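Side-chain contacts in agarase (Pseudoalteromonas fuliginea, PDB 6XJ9), which probably hydrolyses the galactan chains of agarose as a family 50 glycoside hydrolase from a marine bacterium: residues 230-235 with 677-682; 249-254 with 426-431; 694-699 with 745-750. One frame throughout, in Å; residues are numbered along the deposited sequence.

Interaction 1. Residues 230-235 with 677-682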
ATOM      1  N   ALA A 230      -0.373   7.298 -21.818  1.00 21.36           N
ATOM      2  CA  ALA A 230      -1.368   8.299 -22.177  1.00 23.61           C
ATOM      3  C   ALA A 230      -2.776   7.735 -22.000  1.00 24.82           C
ATOM      4  O   ALA A 230      -3.654   8.408 -21.470  1.00 27.02           O
ATOM      5  CB  ALA A 230      -1.139   8.766 -23.590  1.00 23.17           C
ATOM      6  N   LYS A 231      -2.969   6.483 -22.412  1.00 26.18           N
ATOM      7  CA  LYS A 231      -4.306   5.937 -22.592  1.00 27.14           C
ATOM      8  C   LYS A 231      -4.856   5.383 -21.283  1.00 26.83           C
ATOM      9  O   LYS A 231      -6.067   5.255 -21.148  1.00 23.82           O
ATOM     10  CB  LYS A 231      -4.314   4.901 -23.720  1.00 26.28           C
ATOM     11  CG  LYS A 231      -3.947   5.483 -25.080  1.00 27.68           C
ATOM     12  CD  LYS A 231      -3.326   4.452 -25.986  1.00 27.77           C
ATOM     13  CE  LYS A 231      -3.848   4.539 -27.401  1.00 27.32           C
ATOM     14  NZ  LYS A 231      -3.338   3.407 -28.207  1.00 29.04           N
ATOM     15  N   GLN A 232      -3.972   5.060 -20.331  1.00 27.66           N
ATOM     16  CA  GLN A 232      -4.407   4.455 -19.078  1.00 30.29           C
ATOM     17  C   GLN A 232      -4.285   5.460 -17.931  1.00 32.06           C
ATOM     18  O   GLN A 232      -3.356   6.272 -17.895  1.00 28.14           O
ATOM     19  CB  GLN A 232      -3.596   3.188 -18.762  1.00 32.49           C
ATOM     20  CG  GLN A 232      -3.815   2.038 -19.746  1.00 34.25           C
ATOM     21  CD  GLN A 232      -3.093   0.761 -19.377  1.00 36.84           C
ATOM     22  OE1 GLN A 232      -1.894   0.600 -19.596  1.00 31.63           O
ATOM     23  NE2 GLN A 232      -3.837  -0.185 -18.832  1.00 41.53           N
ATOM     24  N   GLU A 233      -5.227   5.369 -16.981  1.00 32.93           N
ATOM     25  CA  GLU A 233      -5.128   6.051 -15.698  1.00 33.69           C
ATOM     26  C   GLU A 233      -4.377   5.143 -14.722  1.00 33.63           C
ATOM     27  O   GLU A 233      -4.625   3.943 -14.676  1.00 35.21           O
ATOM     28  CB  GLU A 233      -6.530   6.384 -15.174  1.00 36.35           C
ATOM     29  CG  GLU A 233      -6.544   7.343 -13.996  1.00 38.71           C
ATOM     30  CD  GLU A 233      -5.941   8.712 -14.263  1.00 40.70           C
ATOM     31  OE1 GLU A 233      -6.107   9.232 -15.388  1.00 42.26           O
ATOM     32  OE2 GLU A 233      -5.292   9.249 -13.351  1.00 43.85           O
ATOM     33  N   PHE A 234      -3.441   5.717 -13.957  1.00 30.26           N
ATOM     34  CA  PHE A 234      -2.692   4.939 -12.981  1.00 30.22           C
ATOM     35  C   PHE A 234      -2.444   5.824 -11.766  1.00 30.41           C
ATOM     36  O   PHE A 234      -2.431   7.046 -11.899  1.00 31.81           O
ATOM     37  CB  PHE A 234      -1.394   4.380 -13.588  1.00 26.16           C
ATOM     38  CG  PHE A 234      -0.488   5.414 -14.215  1.00 25.71           C
ATOM     39  CD1 PHE A 234      -0.626   5.765 -15.553  1.00 24.68           C
ATOM     40  CD2 PHE A 234       0.494   6.050 -13.467  1.00 25.85           C
ATOM     41  CE1 PHE A 234       0.192   6.726 -16.129  1.00 24.07           C
ATOM     42  CE2 PHE A 234       1.318   7.010 -14.043  1.00 23.67           C
ATOM     43  CZ  PHE A 234       1.165   7.347 -15.374  1.00 23.85           C
ATOM     44  N   ALA A 235      -2.247   5.195 -10.601  1.00 30.26           N
ATOM     45  CA  ALA A 235      -1.953   5.895  -9.358  1.00 29.28           C
ATOM     46  C   ALA A 235      -0.671   6.713  -9.511  1.00 28.75           C
ATOM     47  O   ALA A 235       0.372   6.177  -9.885  1.00 27.56           O
ATOM     48  CB  ALA A 235      -1.849   4.892  -8.231  1.00 28.85           C
ATOM     49  N   GLY A 677       1.553   1.424 -14.614  1.00 25.99           N
ATOM     50  CA  GLY A 677       1.172   1.922 -15.927  1.00 23.87           C
ATOM     51  C   GLY A 677       2.260   1.690 -16.969  1.00 23.34           C
ATOM     52  O   GLY A 677       2.155   2.179 -18.093  1.00 24.77           O
ATOM     53  N   LEU A 678       3.318   0.958 -16.588  1.00 22.54           N
ATOM     54  CA  LEU A 678       4.318   0.523 -17.548  1.00 21.72           C
ATOM     55  C   LEU A 678       3.911  -0.835 -18.110  1.00 20.55           C
ATOM     56  O   LEU A 678       3.160  -1.574 -17.478  1.00 21.33           O
ATOM     57  CB  LEU A 678       5.702   0.453 -16.890  1.00 23.85           C
ATOM     58  CG  LEU A 678       6.290   1.792 -16.421  1.00 25.58           C
ATOM     59  CD1 LEU A 678       7.777   1.651 -16.145  1.00 26.60           C
ATOM     60  CD2 LEU A 678       6.062   2.885 -17.456  1.00 25.34           C
ATOM     61  N   PHE A 679       4.449  -1.165 -19.287  1.00 21.01           N
ATOM     62  CA  PHE A 679       4.032  -2.345 -20.037  1.00 21.85           C
ATOM     63  C   PHE A 679       4.862  -3.574 -19.675  1.00 22.60           C
ATOM     64  O   PHE A 679       4.634  -4.650 -20.231  1.00 21.96           O
ATOM     65  CB  PHE A 679       4.120  -2.067 -21.538  1.00 21.46           C
ATOM     66  CG  PHE A 679       3.253  -0.903 -21.936  1.00 22.10           C
ATOM     67  CD1 PHE A 679       1.895  -0.914 -21.652  1.00 22.21           C
ATOM     68  CD2 PHE A 679       3.808   0.226 -22.521  1.00 22.06           C
ATOM     69  CE1 PHE A 679       1.096   0.169 -21.981  1.00 22.77           C
ATOM     70  CE2 PHE A 679       3.003   1.301 -22.863  1.00 23.63           C
ATOM     71  CZ  PHE A 679       1.652   1.270 -22.594  1.00 22.65           C
ATOM     72  N   HIS A 680       5.819  -3.398 -18.753  1.00 19.57           N
ATOM     73  CA  HIS A 680       6.686  -4.482 -18.328  1.00 19.14           C
ATOM     74  C   HIS A 680       6.994  -4.290 -16.849  1.00 19.64           C
ATOM     75  O   HIS A 680       7.575  -3.274 -16.459  1.00 18.54           O
ATOM     76  CB  HIS A 680       7.962  -4.504 -19.183  1.00 18.83           C
ATOM     77  CG  HIS A 680       8.701  -5.801 -19.161  1.00 19.12           C
ATOM     78  ND1 HIS A 680       8.863  -6.545 -18.007  1.00 19.01           N
ATOM     79  CD2 HIS A 680       9.354  -6.467 -20.134  1.00 19.52           C
ATOM     80  CE1 HIS A 680       9.565  -7.626 -18.279  1.00 20.15           C
ATOM     81  NE2 HIS A 680       9.861  -7.606 -19.578  1.00 20.62           N
ATOM     82  N   PRO A 681       6.556  -5.223 -15.973  1.00 20.32           N
ATOM     83  CA  PRO A 681       6.870  -5.124 -14.551  1.00 19.34           C
ATOM     84  C   PRO A 681       8.361  -5.335 -14.287  1.00 20.74           C
ATOM     85  O   PRO A 681       8.882  -4.861 -13.279  1.00 21.60           O
ATOM     86  CB  PRO A 681       5.988  -6.197 -13.896  1.00 19.98           C
ATOM     87  CG  PRO A 681       5.694  -7.185 -15.002  1.00 20.48           C
ATOM     88  CD  PRO A 681       5.736  -6.402 -16.299  1.00 20.05           C
ATOM     89  N   GLY A 682       9.052  -6.018 -15.205  1.00 19.28           N
ATOM     90  CA  GLY A 682      10.482  -6.243 -15.043  1.00 19.65           C
ATOM     91  C   GLY A 682      10.810  -7.723 -14.862  1.00 20.32           C
ATOM     92  O   GLY A 682      10.199  -8.584 -15.492  1.00 20.87           O
TER
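Gln232 and Phe679 both swing their CG anti to the carbonyl carbon, at chi1 -66° and -59°, and these torsions send the two groups toward each other. Beyond CG the glutamine runs straight, carrying its amide out to the phenylalanine, where OE1 lies 3.8 Å from CE1 of the ring. The amide and ring planes are almost parallel, 3° apart, but the oxygen approaches obliquely, so this is van der Waals packing and not a stack. What fixes the amide is Asn229, just before the 230-235 segment: its ND2 hydrogen-bonds Gln232 OE1 and also the carbonyl oxygen of Gly677, tying the two loops together through one side chain.

A second touch lies two residues on. Phe234 sets its ring beside the backbone of Gly677, with CG 4.2 Å from that residue's CA. Gly677 has a positive phi, and its bare CA lets the aromatic ring come close to the main chain. Farther along, the 677-682 loop is braced within itself: Gly682 N donates to His680 ND1 over 2.9 Å. The same loop also touches the CBM-like region, where Phe679 O meets Ser159 OG and His680 packs on Ile172 of strand 169-174.

The arrangement packs a loop that follows strand 199-210 on a long strand-to-helix loop after strand 664-666, in what is probably the barrel part of the chain. This is consistent with the family 50 architecture of a CBM-like domain packed against a (beta/alpha)8 barrel.

Interaction 2. Residues 249-254 with 426-431; sequences KQEATQ and ITWGFS
Thr427 meets the end of the 249-254 segment through its methyl group, and its short side chain is easily followed outward. CB points toward the partner segment and splits there. With chi1 at -49°, OG1 sits beside the backbone N and hydrogen-bonds Asp423 O, one turn back in its own helix; it also has a hydrogen bond with Leu256 N, just past the partner segment. The other branch, CG2, is anti to the backbone N and ends 3.6 Å from Gln254 O, an apolar methyl resting against a carbonyl oxygen. The hydroxyl is thus hydrogen-bonded to backbone of its own helix and of the chain following 249-254, while the methyl makes the cross-segment touch.

One residue later, Trp428 brings the benzene half of its indole near Glu251. The approach is loose and oblique, with OE2 4.4 Å from CZ2. The carboxylate is directed mainly at Arg424, whose NE forms a salt bridge with OE2; the tryptophan lies beside this ion pair and packs on Pro743 and Ile748.

On the other side, the chain around 250-254 is held by its own bonds. Gln254 N bonds Glu251 O, and Thr253 OG1 donates to Gln250 O over 3.0 Å, tilted 25° from the carbonyl plane. Across the contact, helix 413-428 closes at Gly429, where phi turns positive to 89° and Gly429 N reaches back to Ile426 O at 3.0 Å. The chain then runs on to Ser431, which bonds to strand 299-305. The C-terminal parts of two helices meet here; helix 413-428 is finished by a Schellman motif.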
ATOM      1  N   LYS A 249       6.825  21.746  -3.943  1.00 32.32           N
ATOM      2  CA  LYS A 249       6.523  22.506  -2.739  1.00 33.86           C
ATOM      3  C   LYS A 249       6.273  21.565  -1.565  1.00 31.73           C
ATOM      4  O   LYS A 249       6.854  21.737  -0.495  1.00 32.07           O
ATOM      5  CB  LYS A 249       5.289  23.391  -2.953  1.00 36.40           C
ATOM      6  CG  LYS A 249       5.444  24.469  -4.018  1.00 42.57           C
ATOM      7  CD  LYS A 249       6.744  25.247  -3.886  1.00 46.19           C
ATOM      8  CE  LYS A 249       7.350  25.652  -5.215  1.00 47.75           C
ATOM      9  NZ  LYS A 249       8.664  26.315  -5.025  1.00 46.62           N
ATOM     10  N   GLN A 250       5.393  20.583  -1.787  1.00 29.12           N
ATOM     11  CA  GLN A 250       4.952  19.638  -0.779  1.00 31.12           C
ATOM     12  C   GLN A 250       6.112  18.763  -0.299  1.00 30.98           C
ATOM     13  O   GLN A 250       6.273  18.539   0.902  1.00 29.28           O
ATOM     14  CB  GLN A 250       3.781  18.816  -1.331  1.00 34.69           C
ATOM     15  CG  GLN A 250       3.264  17.740  -0.385  1.00 37.60           C
ATOM     16  CD  GLN A 250       3.003  18.256   1.011  1.00 42.95           C
ATOM     17  OE1 GLN A 250       3.148  19.446   1.294  1.00 45.64           O
ATOM     18  NE2 GLN A 250       2.626  17.353   1.905  1.00 43.15           N
ATOM     19  N   GLU A 251       6.922  18.259  -1.235  1.00 30.68           N
ATOM     20  CA  GLU A 251       7.995  17.355  -0.850  1.00 29.94           C
ATOM     21  C   GLU A 251       9.066  18.107  -0.059  1.00 31.33           C
ATOM     22  O   GLU A 251       9.690  17.525   0.828  1.00 30.19           O
ATOM     23  CB  GLU A 251       8.617  16.666  -2.063  1.00 28.96           C
ATOM     24  CG  GLU A 251       9.651  15.618  -1.682  1.00 26.49           C
ATOM     25  CD  GLU A 251      10.240  14.818  -2.829  1.00 27.52           C
ATOM     26  OE1 GLU A 251      10.080  15.239  -4.007  1.00 26.67           O
ATOM     27  OE2 GLU A 251      10.851  13.765  -2.538  1.00 26.97           O
ATOM     28  N   ALA A 252       9.267  19.393  -0.384  1.00 32.10           N
ATOM     29  CA  ALA A 252      10.326  20.202   0.207  1.00 34.89           C
ATOM     30  C   ALA A 252      10.166  20.275   1.723  1.00 35.22           C
ATOM     31  O   ALA A 252      11.153  20.186   2.455  1.00 38.73           O
ATOM     32  CB  ALA A 252      10.355  21.580  -0.415  1.00 34.91           C
ATOM     33  N   THR A 253       8.918  20.411   2.183  1.00 34.63           N
ATOM     34  CA  THR A 253       8.627  20.523   3.603  1.00 35.39           C
ATOM     35  C   THR A 253       8.887  19.196   4.312  1.00 36.74           C
ATOM     36  O   THR A 253       8.972  19.158   5.536  1.00 39.16           O
ATOM     37  CB  THR A 253       7.180  20.968   3.867  1.00 35.36           C
ATOM     38  OG1 THR A 253       6.289  19.880   3.608  1.00 35.56           O
ATOM     39  CG2 THR A 253       6.772  22.190   3.074  1.00 36.07           C
ATOM     40  N   GLN A 254       8.995  18.107   3.543  1.00 34.99           N
ATOM     41  CA  GLN A 254       9.097  16.777   4.126  1.00 35.83           C
ATOM     42  C   GLN A 254      10.534  16.271   4.058  1.00 33.75           C
ATOM     43  O   GLN A 254      10.877  15.311   4.747  1.00 34.12           O
ATOM     44  CB  GLN A 254       8.172  15.807   3.392  1.00 38.34           C
ATOM     45  CG  GLN A 254       6.702  16.165   3.529  1.00 42.62           C
ATOM     46  CD  GLN A 254       5.828  15.162   2.818  1.00 47.13           C
ATOM     47  OE1 GLN A 254       5.733  15.149   1.592  1.00 51.07           O
ATOM     48  NE2 GLN A 254       5.173  14.315   3.593  1.00 47.53           N
ATOM     49  N   ILE A 426      18.709  10.903   2.306  1.00 21.13           N
ATOM     50  CA  ILE A 426      18.749  11.114   3.745  1.00 22.16           C
ATOM     51  C   ILE A 426      17.387  10.743   4.325  1.00 21.96           C
ATOM     52  O   ILE A 426      17.312   9.986   5.293  1.00 23.13           O
ATOM     53  CB  ILE A 426      19.100  12.581   4.118  1.00 22.89           C
ATOM     54  CG1 ILE A 426      20.473  13.055   3.622  1.00 23.95           C
ATOM     55  CG2 ILE A 426      18.901  12.820   5.611  1.00 22.15           C
ATOM     56  CD1 ILE A 426      21.643  12.213   4.070  1.00 26.15           C
ATOM     57  N   THR A 427      16.317  11.297   3.737  1.00 22.05           N
ATOM     58  CA  THR A 427      14.986  11.200   4.319  1.00 22.27           C
ATOM     59  C   THR A 427      14.515   9.745   4.290  1.00 22.95           C
ATOM     60  O   THR A 427      13.857   9.273   5.218  1.00 23.17           O
ATOM     61  CB  THR A 427      13.989  12.094   3.568  1.00 22.22           C
ATOM     62  OG1 THR A 427      14.552  13.395   3.415  1.00 23.04           O
ATOM     63  CG2 THR A 427      12.647  12.206   4.259  1.00 24.43           C
ATOM     64  N   TRP A 428      14.864   9.044   3.205  1.00 21.57           N
ATOM     65  CA  TRP A 428      14.420   7.674   3.017  1.00 22.28           C
ATOM     66  C   TRP A 428      15.287   6.718   3.830  1.00 22.43           C
ATOM     67  O   TRP A 428      14.964   5.535   3.924  1.00 22.47           O
ATOM     68  CB  TRP A 428      14.402   7.296   1.530  1.00 22.18           C
ATOM     69  CG  TRP A 428      13.525   8.184   0.701  1.00 21.48           C
ATOM     70  CD1 TRP A 428      12.529   9.010   1.144  1.00 21.21           C
ATOM     71  CD2 TRP A 428      13.549   8.321  -0.729  1.00 22.02           C
ATOM     72  NE1 TRP A 428      11.969   9.684   0.095  1.00 20.57           N
ATOM     73  CE2 TRP A 428      12.564   9.276  -1.067  1.00 20.97           C
ATOM     74  CE3 TRP A 428      14.310   7.743  -1.754  1.00 21.90           C
ATOM     75  CZ2 TRP A 428      12.300   9.635  -2.390  1.00 21.63           C
ATOM     76  CZ3 TRP A 428      14.057   8.107  -3.057  1.00 21.15           C
ATOM     77  CH2 TRP A 428      13.069   9.042  -3.368  1.00 21.81           C
ATOM     78  N   GLY A 429      16.385   7.242   4.399  1.00 22.17           N
ATOM     79  CA  GLY A 429      17.236   6.467   5.288  1.00 19.63           C
ATOM     80  C   GLY A 429      18.348   5.694   4.569  1.00 20.42           C
ATOM     81  O   GLY A 429      19.074   4.923   5.191  1.00 20.60           O
ATOM     82  N   PHE A 430      18.505   5.895   3.259  1.00 19.92           N
ATOM     83  CA  PHE A 430      19.508   5.126   2.537  1.00 19.89           C
ATOM     84  C   PHE A 430      20.913   5.568   2.961  1.00 18.82           C
ATOM     85  O   PHE A 430      21.211   6.764   3.041  1.00 18.03           O
ATOM     86  CB  PHE A 430      19.302   5.229   1.022  1.00 20.06           C
ATOM     87  CG  PHE A 430      18.173   4.405   0.453  1.00 21.16           C
ATOM     88  CD1 PHE A 430      18.165   3.021   0.572  1.00 21.36           C
ATOM     89  CD2 PHE A 430      17.120   5.007  -0.220  1.00 21.20           C
ATOM     90  CE1 PHE A 430      17.139   2.259   0.035  1.00 19.72           C
ATOM     91  CE2 PHE A 430      16.087   4.243  -0.744  1.00 22.55           C
ATOM     92  CZ  PHE A 430      16.101   2.869  -0.622  1.00 21.05           C
ATOM     93  N   SER A 431      21.791   4.578   3.162  1.00 17.00           N
ATOM     94  CA  SER A 431      23.141   4.818   3.647  1.00 17.18           C
ATOM     95  C   SER A 431      24.082   5.318   2.551  1.00 17.17           C
ATOM     96  O   SER A 431      25.176   5.785   2.879  1.00 16.30           O
ATOM     97  CB  SER A 431      23.715   3.591   4.283  1.00 16.67           C
ATOM     98  OG  SER A 431      23.973   2.610   3.289  1.00 17.16           O
TER

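Interaction 3. Residues 694-699 with 745-750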
ATOM      1  N   ASN A 694       6.228  -4.712  -0.211  1.00 19.51           N
ATOM      2  CA  ASN A 694       6.338  -5.806   0.740  1.00 19.07           C
ATOM      3  C   ASN A 694       7.418  -6.777   0.281  1.00 17.83           C
ATOM      4  O   ASN A 694       8.117  -7.348   1.099  1.00 17.32           O
ATOM      5  CB  ASN A 694       5.021  -6.562   0.935  1.00 20.63           C
ATOM      6  CG  ASN A 694       3.983  -5.722   1.650  1.00 24.84           C
ATOM      7  OD1 ASN A 694       4.300  -4.671   2.208  1.00 27.45           O
ATOM      8  ND2 ASN A 694       2.753  -6.196   1.673  1.00 23.96           N
ATOM      9  N   MET A 695       7.560  -6.943  -1.034  1.00 18.59           N
ATOM     10  CA  MET A 695       8.515  -7.909  -1.549  1.00 18.76           C
ATOM     11  C   MET A 695       9.919  -7.316  -1.434  1.00 18.98           C
ATOM     12  O   MET A 695      10.878  -8.027  -1.151  1.00 18.97           O
ATOM     13  CB  MET A 695       8.183  -8.271  -2.996  1.00 18.00           C
ATOM     14  CG  MET A 695       7.002  -9.247  -3.093  1.00 17.68           C
ATOM     15  SD  MET A 695       6.581  -9.576  -4.837  1.00 18.06           S
ATOM     16  CE  MET A 695       8.055 -10.456  -5.344  1.00 15.27           C
ATOM     17  N   TYR A 696      10.016  -6.007  -1.658  1.00 18.30           N
ATOM     18  CA  TYR A 696      11.216  -5.245  -1.354  1.00 19.55           C
ATOM     19  C   TYR A 696      11.668  -5.527   0.078  1.00 19.22           C
ATOM     20  O   TYR A 696      12.832  -5.844   0.317  1.00 20.09           O
ATOM     21  CB  TYR A 696      10.910  -3.751  -1.471  1.00 19.64           C
ATOM     22  CG  TYR A 696      12.046  -2.856  -1.051  1.00 20.32           C
ATOM     23  CD1 TYR A 696      13.074  -2.578  -1.934  1.00 20.23           C
ATOM     24  CD2 TYR A 696      12.094  -2.282   0.215  1.00 21.05           C
ATOM     25  CE1 TYR A 696      14.128  -1.749  -1.583  1.00 21.56           C
ATOM     26  CE2 TYR A 696      13.140  -1.440   0.576  1.00 22.45           C
ATOM     27  CZ  TYR A 696      14.164  -1.184  -0.323  1.00 22.55           C
ATOM     28  OH  TYR A 696      15.222  -0.382   0.004  1.00 25.73           O
ATOM     29  N   THR A 697      10.740  -5.379   1.030  1.00 18.49           N
ATOM     30  CA  THR A 697      11.016  -5.544   2.455  1.00 19.23           C
ATOM     31  C   THR A 697      11.558  -6.948   2.746  1.00 20.18           C
ATOM     32  O   THR A 697      12.543  -7.096   3.467  1.00 21.44           O
ATOM     33  CB  THR A 697       9.756  -5.232   3.279  1.00 18.41           C
ATOM     34  OG1 THR A 697       9.564  -3.826   3.147  1.00 17.53           O
ATOM     35  CG2 THR A 697       9.860  -5.582   4.752  1.00 19.34           C
ATOM     36  N   ASP A 698      10.902  -7.974   2.192  1.00 19.16           N
ATOM     37  CA  ASP A 698      11.329  -9.358   2.353  1.00 20.30           C
ATOM     38  C   ASP A 698      12.747  -9.542   1.822  1.00 19.10           C
ATOM     39  O   ASP A 698      13.546 -10.234   2.450  1.00 19.51           O
ATOM     40  CB  ASP A 698      10.408 -10.336   1.616  1.00 20.82           C
ATOM     41  CG  ASP A 698       9.093 -10.603   2.338  1.00 24.12           C
ATOM     42  OD1 ASP A 698       8.994 -10.238   3.531  1.00 24.37           O
ATOM     43  OD2 ASP A 698       8.185 -11.202   1.707  1.00 25.60           O
ATOM     44  N   TYR A 699      13.027  -8.953   0.652  1.00 18.48           N
ATOM     45  CA  TYR A 699      14.312  -9.127  -0.014  1.00 18.78           C
ATOM     46  C   TYR A 699      15.400  -8.526   0.865  1.00 18.02           C
ATOM     47  O   TYR A 699      16.434  -9.143   1.097  1.00 18.67           O
ATOM     48  CB  TYR A 699      14.352  -8.414  -1.374  1.00 17.61           C
ATOM     49  CG  TYR A 699      15.607  -8.680  -2.172  1.00 17.18           C
ATOM     50  CD1 TYR A 699      16.815  -8.091  -1.829  1.00 17.39           C
ATOM     51  CD2 TYR A 699      15.594  -9.521  -3.274  1.00 17.50           C
ATOM     52  CE1 TYR A 699      17.971  -8.328  -2.554  1.00 16.97           C
ATOM     53  CE2 TYR A 699      16.741  -9.770  -4.013  1.00 16.78           C
ATOM     54  CZ  TYR A 699      17.934  -9.169  -3.655  1.00 16.73           C
ATOM     55  OH  TYR A 699      19.072  -9.418  -4.366  1.00 15.45           O
ATOM     56  N   ILE A 745       5.260   5.915  -3.355  1.00 24.61           N
ATOM     57  CA  ILE A 745       5.085   6.202  -1.940  1.00 24.83           C
ATOM     58  C   ILE A 745       5.288   4.935  -1.107  1.00 23.66           C
ATOM     59  O   ILE A 745       5.922   4.993  -0.052  1.00 21.65           O
ATOM     60  CB  ILE A 745       3.718   6.880  -1.685  1.00 28.50           C
ATOM     61  CG1 ILE A 745       3.812   8.396  -1.883  1.00 30.11           C
ATOM     62  CG2 ILE A 745       3.182   6.528  -0.305  1.00 29.92           C
ATOM     63  CD1 ILE A 745       2.479   9.133  -1.827  1.00 33.89           C
ATOM     64  N   GLU A 746       4.771   3.797  -1.603  1.00 21.65           N
ATOM     65  CA  GLU A 746       4.820   2.532  -0.879  1.00 21.57           C
ATOM     66  C   GLU A 746       6.273   2.067  -0.742  1.00 19.84           C
ATOM     67  O   GLU A 746       6.659   1.516   0.291  1.00 19.08           O
ATOM     68  CB  GLU A 746       3.975   1.455  -1.574  1.00 23.50           C
ATOM     69  CG  GLU A 746       2.479   1.751  -1.611  1.00 25.50           C
ATOM     70  CD  GLU A 746       1.966   2.566  -2.788  1.00 27.58           C
ATOM     71  OE1 GLU A 746       2.794   3.035  -3.619  1.00 29.04           O
ATOM     72  OE2 GLU A 746       0.733   2.738  -2.877  1.00 30.09           O
ATOM     73  N   MET A 747       7.078   2.330  -1.777  1.00 19.60           N
ATOM     74  CA  MET A 747       8.483   1.938  -1.802  1.00 20.64           C
ATOM     75  C   MET A 747       9.266   2.765  -0.771  1.00 22.11           C
ATOM     76  O   MET A 747      10.073   2.230  -0.005  1.00 20.63           O
ATOM     77  CB  MET A 747       9.059   2.132  -3.208  1.00 21.07           C
ATOM     78  CG  MET A 747       8.406   1.251  -4.283  1.00 20.27           C
ATOM     79  SD  MET A 747       8.445  -0.515  -3.869  1.00 22.25           S
ATOM     80  CE  MET A 747      10.213  -0.808  -3.883  1.00 18.96           C
ATOM     81  N   ILE A 748       8.969   4.068  -0.722  1.00 22.14           N
ATOM     82  CA  ILE A 748       9.655   5.020   0.140  1.00 25.06           C
ATOM     83  C   ILE A 748       9.397   4.667   1.604  1.00 24.84           C
ATOM     84  O   ILE A 748      10.321   4.706   2.416  1.00 23.45           O
ATOM     85  CB  ILE A 748       9.226   6.466  -0.210  1.00 26.92           C
ATOM     86  CG1 ILE A 748      10.144   7.094  -1.263  1.00 27.93           C
ATOM     87  CG2 ILE A 748       9.147   7.345   1.027  1.00 27.34           C
ATOM     88  CD1 ILE A 748      10.165   6.390  -2.588  1.00 28.29           C
ATOM     89  N   GLU A 749       8.140   4.318   1.919  1.00 25.14           N
ATOM     90  CA  GLU A 749       7.726   3.973   3.271  1.00 25.79           C
ATOM     91  C   GLU A 749       8.421   2.691   3.717  1.00 26.02           C
ATOM     92  O   GLU A 749       8.899   2.601   4.849  1.00 25.63           O
ATOM     93  CB  GLU A 749       6.202   3.837   3.363  1.00 30.85           C
ATOM     94  CG  GLU A 749       5.458   5.149   3.148  1.00 32.58           C
ATOM     95  CD  GLU A 749       5.699   6.188   4.227  1.00 35.34           C
ATOM     96  OE1 GLU A 749       5.263   5.945   5.368  1.00 38.85           O
ATOM     97  OE2 GLU A 749       6.349   7.221   3.933  1.00 34.44           O
ATOM     98  N   ALA A 750       8.483   1.699   2.819  1.00 23.47           N
ATOM     99  CA  ALA A 750       9.133   0.439   3.143  1.00 23.65           C
ATOM    100  C   ALA A 750      10.638   0.644   3.310  1.00 22.71           C
ATOM    101  O   ALA A 750      11.237   0.087   4.226  1.00 23.17           O
ATOM    102  CB  ALA A 750       8.824  -0.611   2.106  1.00 23.98           C
TER
HETATM  103  O   HOH W   1      10.353  -2.224   5.351  1.00 20.60           O
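Tyr696 and the pair Met747 and Ala750 meet between two neighbouring helices, 689-704 and 745-763, separated in sequence by strand 709-714. That order, with strand 709-714 running parallel to strand 664-666, is consistent with adjacent outer helices of a (beta/alpha)8 barrel. The short segments run nearly parallel, with a signed crossing angle of -28° and a closest axis approach of 9.4 Å.

Tyr696 is the main group on its helix. CG stands anti to the backbone N, at chi1 175°, which carries the ring across toward the facing helix. Met747 answers with a chain bent at both chi2 and chi3, curling its methyl back under the root of the tyrosine: CE is 3.9 Å from CB, and equally near CG and CD1. Ala750, one turn further along the same helix, lies by the other ortho carbon, its CB 4.1 Å from CD2 of the tyrosine. Both methyls come from the same side of the ring plane, one by CD1 and one by CD2, at oblique angles that make neither a clean face nor a clean edge contact. The Tyr696 contacts with Met747 and Ala750 are apolar, and Phe430 touches the tyrosine from a loop.

Next to it, Thr697 presents its hydroxyl to Ala750, with OG1 3.5 Å from CB. The touch is packing; the polar partners of OG1 are Ala693 O in its own helix and a water, 2.8 Å from OG1. Where Ala750 and Thr697 have their CA atoms closest across the segments, 6.3 Å apart, that water spans the helices, donating a hydrogen bond of 2.7 Å from its oxygen to Ala750 O.

Interactions 2 and 3 are directly continuous, with centres 16 Å apart: Phe430 CE1 packs 3.3 Å from Tyr696 OH, and Trp428 CE2 lies 3.3 Å from Ile748 CG1. Helix 745-763 is therefore shared ground, meeting helix 689-704 through one set of residues and the C-terminal end of helix 413-428 and the turn after it through another. Interaction 1 stands apart, toward the CBM-like domain. Its centre is 19 Å from that of interaction 3, with nearest atoms about 6 Å apart, and 25 Å from that of interaction 2, with nearest atoms about 15 Å apart. Residues in all three also pack on the second subunit, including Glu749 against Glu749 of that chain.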